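Local coordinates for protein exocyst complex component EXO70 (Saccharomyces cerevisiae, PDB 2B1E) that belongs to the exocyst complex, which tethers secretory vesicles to sites of exocytosis, and plays a role in assembling that complex, at residues I453-T464 and T517-V526. Sequence-based numbering, arbitrary orientation.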
loop_
_atom_site.group_PDB
_atom_site.type_symbol
_atom_site.label_atom_id
_atom_site.label_comp_id
_atom_site.label_asym_id
_atom_site.label_seq_id
_atom_site.Cartn_x
_atom_site.Cartn_y
_atom_site.Cartn_z
ATOM N N ILE A 453 -14.605 16.303 -26.544
ATOM C CA ILE A 453 -14.425 16.535 -27.971
ATOM C C ILE A 453 -15.837 16.949 -28.377
ATOM O O ILE A 453 -16.039 17.901 -29.127
ATOM C CB ILE A 453 -14.053 15.238 -28.729
ATOM C CG1 ILE A 453 -12.577 14.896 -28.493
ATOM C CG2 ILE A 453 -14.361 15.397 -30.220
ATOM C CD1 ILE A 453 -12.225 13.422 -28.788
ATOM N N SER A 454 -16.819 16.228 -27.842
ATOM C CA SER A 454 -18.218 16.514 -28.132
ATOM C C SER A 454 -18.586 17.944 -27.698
ATOM O O SER A 454 -19.347 18.626 -28.386
ATOM C CB SER A 454 -19.120 15.481 -27.442
ATOM O OG SER A 454 -20.388 15.441 -28.077
ATOM N N TYR A 455 -18.056 18.399 -26.565
ATOM C CA TYR A 455 -18.313 19.775 -26.120
ATOM C C TYR A 455 -17.857 20.749 -27.220
ATOM O O TYR A 455 -18.558 21.704 -27.542
ATOM C CB TYR A 455 -17.537 20.101 -24.832
ATOM C CG TYR A 455 -18.290 19.851 -23.537
ATOM C CD1 TYR A 455 -18.872 18.616 -23.278
ATOM C CD2 TYR A 455 -18.377 20.838 -22.552
ATOM C CE1 TYR A 455 -19.518 18.360 -22.088
ATOM C CE2 TYR A 455 -19.028 20.586 -21.336
ATOM C CZ TYR A 455 -19.598 19.342 -21.119
ATOM O OH TYR A 455 -20.270 19.063 -19.945
ATOM N N MET A 456 -16.683 20.498 -27.797
ATOM C CA MET A 456 -16.142 21.373 -28.845
ATOM C C MET A 456 -16.896 21.305 -30.173
ATOM O O MET A 456 -16.907 22.269 -30.930
ATOM C CB MET A 456 -14.652 21.064 -29.109
ATOM C CG MET A 456 -13.699 21.452 -27.969
ATOM S SD MET A 456 -11.929 21.440 -28.433
ATOM C CE MET A 456 -11.751 19.777 -28.952
ATOM N N VAL A 457 -17.511 20.167 -30.459
ATOM C CA VAL A 457 -18.259 19.993 -31.705
ATOM C C VAL A 457 -19.714 20.460 -31.575
ATOM O O VAL A 457 -20.370 20.757 -32.580
ATOM C CB VAL A 457 -18.238 18.494 -32.140
ATOM C CG1 VAL A 457 -19.127 18.266 -33.351
ATOM C CG2 VAL A 457 -16.815 18.072 -32.470
ATOM N N SER A 458 -20.200 20.557 -30.337
ATOM C CA SER A 458 -21.587 20.929 -30.076
ATOM C C SER A 458 -22.120 22.188 -30.741
ATOM O O SER A 458 -23.231 22.184 -31.268
ATOM C CB SER A 458 -21.846 21.028 -28.573
ATOM O OG SER A 458 -23.232 21.250 -28.346
ATOM N N ASP A 459 -21.345 23.267 -30.704
ATOM C CA ASP A 459 -21.775 24.520 -31.311
ATOM C C ASP A 459 -21.946 24.356 -32.818
ATOM O O ASP A 459 -22.796 25.002 -33.435
ATOM C CB ASP A 459 -20.772 25.636 -30.991
ATOM C CG ASP A 459 -20.825 26.080 -29.517
ATOM O OD1 ASP A 459 -21.419 25.363 -28.677
ATOM O OD2 ASP A 459 -20.257 27.149 -29.191
ATOM N N TRP A 460 -21.136 23.492 -33.420
ATOM C CA TRP A 460 -21.247 23.257 -34.846
ATOM C C TRP A 460 -22.540 22.477 -35.128
ATOM O O TRP A 460 -23.156 22.658 -36.181
ATOM C CB TRP A 460 -20.036 22.470 -35.375
ATOM C CG TRP A 460 -18.752 23.225 -35.336
ATOM C CD1 TRP A 460 -17.819 23.209 -34.332
ATOM C CD2 TRP A 460 -18.250 24.119 -36.337
ATOM N NE1 TRP A 460 -16.769 24.034 -34.647
ATOM C CE2 TRP A 460 -17.006 24.608 -35.872
ATOM C CE3 TRP A 460 -18.728 24.555 -37.584
ATOM C CZ2 TRP A 460 -16.232 25.513 -36.610
ATOM C CZ3 TRP A 460 -17.958 25.455 -38.318
ATOM C CH2 TRP A 460 -16.724 25.924 -37.828
ATOM N N ARG A 461 -22.947 21.620 -34.193
ATOM C CA ARG A 461 -24.181 20.854 -34.375
ATOM C C ARG A 461 -25.367 21.820 -34.382
ATOM O O ARG A 461 -26.317 21.643 -35.159
ATOM C CB ARG A 461 -24.357 19.808 -33.262
ATOM C CG ARG A 461 -23.336 18.673 -33.299
ATOM C CD ARG A 461 -23.702 17.541 -32.326
ATOM N NE ARG A 461 -23.370 17.839 -30.933
ATOM C CZ ARG A 461 -22.283 17.388 -30.308
ATOM N NH1 ARG A 461 -21.415 16.615 -30.947
ATOM N NH2 ARG A 461 -22.067 17.702 -29.042
ATOM N N ASP A 462 -25.315 22.844 -33.528
ATOM C CA ASP A 462 -26.396 23.842 -33.476
ATOM C C ASP A 462 -26.511 24.559 -34.823
ATOM O O ASP A 462 -27.606 24.786 -35.337
ATOM C CB ASP A 462 -26.122 24.871 -32.377
ATOM C CG ASP A 462 -26.172 24.265 -30.983
ATOM O OD1 ASP A 462 -26.509 23.068 -30.863
ATOM O OD2 ASP A 462 -25.881 24.987 -30.011
ATOM N N LEU A 463 -25.368 24.920 -35.388
ATOM C CA LEU A 463 -25.320 25.595 -36.683
ATOM C C LEU A 463 -26.018 24.777 -37.772
ATOM O O LEU A 463 -26.875 25.290 -38.507
ATOM C CB LEU A 463 -23.862 25.824 -37.094
ATOM C CG LEU A 463 -23.617 26.469 -38.461
ATOM C CD1 LEU A 463 -24.196 27.863 -38.471
ATOM C CD2 LEU A 463 -22.137 26.537 -38.751
ATOM N N THR A 464 -25.633 23.509 -37.893
ATOM C CA THR A 464 -26.227 22.654 -38.912
ATOM C C THR A 464 -27.692 22.338 -38.620
ATOM O O THR A 464 -28.487 22.177 -39.547
ATOM C CB THR A 464 -25.419 21.341 -39.089
ATOM O OG1 THR A 464 -25.327 20.652 -37.838
ATOM C CG2 THR A 464 -24.008 21.659 -39.589
ATOM N N THR A 517 -9.160 14.348 -35.089
ATOM C CA THR A 517 -10.541 14.001 -34.741
ATOM C C THR A 517 -11.452 15.216 -34.856
ATOM O O THR A 517 -12.557 15.126 -35.398
ATOM C CB THR A 517 -10.643 13.442 -33.316
ATOM O OG1 THR A 517 -9.808 12.288 -33.202
ATOM C CG2 THR A 517 -12.084 13.036 -33.006
ATOM N N LEU A 518 -10.994 16.352 -34.342
ATOM C CA LEU A 518 -11.783 17.572 -34.434
ATOM C C LEU A 518 -11.988 17.965 -35.890
ATOM O O LEU A 518 -13.075 18.402 -36.273
ATOM C CB LEU A 518 -11.102 18.715 -33.682
ATOM C CG LEU A 518 -11.629 18.894 -32.258
ATOM C CD1 LEU A 518 -13.070 19.419 -32.316
ATOM C CD2 LEU A 518 -11.564 17.566 -31.513
ATOM N N LYS A 519 -10.941 17.823 -36.698
ATOM C CA LYS A 519 -11.044 18.159 -38.114
ATOM C C LYS A 519 -12.082 17.255 -38.783
ATOM O O LYS A 519 -12.949 17.729 -39.504
ATOM C CB LYS A 519 -9.693 17.987 -38.821
ATOM C CG LYS A 519 -9.782 18.020 -40.360
ATOM C CD LYS A 519 -8.443 17.669 -41.021
ATOM C CE LYS A 519 -8.545 17.648 -42.550
ATOM N NZ LYS A 519 -7.217 17.388 -43.207
ATOM N N SER A 520 -11.988 15.952 -38.545
ATOM C CA SER A 520 -12.929 15.011 -39.151
ATOM C C SER A 520 -14.376 15.276 -38.758
ATOM O O SER A 520 -15.258 15.309 -39.609
ATOM C CB SER A 520 -12.578 13.571 -38.772
ATOM O OG SER A 520 -11.399 13.135 -39.430
ATOM N N GLU A 521 -14.615 15.468 -37.467
ATOM C CA GLU A 521 -15.967 15.689 -36.971
ATOM C C GLU A 521 -16.607 16.996 -37.437
ATOM O O GLU A 521 -17.803 17.032 -37.711
ATOM C CB GLU A 521 -15.982 15.609 -35.444
ATOM C CG GLU A 521 -15.619 14.241 -34.877
ATOM C CD GLU A 521 -16.572 13.127 -35.322
ATOM O OE1 GLU A 521 -17.791 13.385 -35.453
ATOM O OE2 GLU A 521 -16.107 11.982 -35.522
ATOM N N ILE A 522 -15.835 18.072 -37.522
ATOM C CA ILE A 522 -16.417 19.327 -37.977
ATOM C C ILE A 522 -16.763 19.239 -39.460
ATOM O O ILE A 522 -17.865 19.596 -39.866
ATOM C CB ILE A 522 -15.466 20.517 -37.738
ATOM C CG1 ILE A 522 -15.261 20.708 -36.233
ATOM C CG2 ILE A 522 -16.032 21.780 -38.374
ATOM C CD1 ILE A 522 -14.435 21.926 -35.869
ATOM N N ILE A 523 -15.827 18.756 -40.270
ATOM C CA ILE A 523 -16.081 18.631 -41.700
ATOM C C ILE A 523 -17.226 17.638 -41.970
ATOM O O ILE A 523 -18.099 17.912 -42.792
ATOM C CB ILE A 523 -14.789 18.198 -42.457
ATOM C CG1 ILE A 523 -13.761 19.339 -42.396
ATOM C CG2 ILE A 523 -15.113 17.835 -43.915
ATOM C CD1 ILE A 523 -12.410 19.017 -43.036
ATOM N N SER A 524 -17.238 16.507 -41.263
ATOM C CA SER A 524 -18.294 15.504 -41.435
ATOM C C SER A 524 -19.685 16.055 -41.147
ATOM O O SER A 524 -20.680 15.607 -41.721
ATOM C CB SER A 524 -18.062 14.302 -40.505
ATOM O OG SER A 524 -17.176 13.363 -41.084
ATOM N N LEU A 525 -19.752 17.023 -40.244
ATOM C CA LEU A 525 -21.018 17.613 -39.850
ATOM C C LEU A 525 -21.475 18.731 -40.784
ATOM O O LEU A 525 -22.625 18.773 -41.214
ATOM C CB LEU A 525 -20.875 18.139 -38.421
ATOM C CG LEU A 525 -22.075 18.591 -37.599
ATOM C CD1 LEU A 525 -23.116 17.481 -37.512
ATOM C CD2 LEU A 525 -21.570 18.957 -36.208
ATOM N N VAL A 526 -20.559 19.630 -41.107
ATOM C CA VAL A 526 -20.874 20.767 -41.951
ATOM C C VAL A 526 -20.952 20.545 -43.466
ATOM O O VAL A 526 -21.921 20.966 -44.105
ATOM C CB VAL A 526 -19.862 21.902 -41.698
ATOM C CG1 VAL A 526 -20.103 23.043 -42.660
ATOM C CG2 VAL A 526 -19.979 22.383 -40.267
#
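One face of the Trp460 indole carries the CG2 methyl of Ile522, 3.8 Å from the centroid of the six-membered ring, a CH-pi contact over the centre. Ile522 CD1 sits over the same face, above the pyrrole nitrogen, 3.4 Å from Trp460 NE1, while Val526 CG2 meets Trp460 CE3 obliquely; the backbone oxygens of Met456 and Val457 border the ring in plane. The Arg461 guanidinium folds back so that one face lies over its own helix, Val457 C above the centre and Ser458 CA toward the rim, and Arg461 NH2 donates to Ser454 OG at 3.0 Å, the oxygen lying 25° out of the guanidinium plane. With CG anti to its carbonyl carbon (chi1 -68°), the Trp460 indole reaches across to helix 512-537, and Leu500 and Thr504 of helix 483-504 and Leu562 of helix 552-563 also touch it. Replacing Trp460 by an alanine is likely to leave the Ile522 methyl without its aromatic platform and open a gap between these helices. The two segments run nearly parallel, 8° apart, their axes approaching to 9.9 Å, within the elongated, all-helical rod of Exo70. Leu525 inserts as a knob among Val457, Trp460, Arg461 and Thr464, its CD2 3.4 Å from Arg461 CG. Farther toward the N-terminal ends, Leu518 packs against Ile453, Val457 and Met456; the Met456 methyl CE presses tightly on Leu518 CD2, at 3.4 Å.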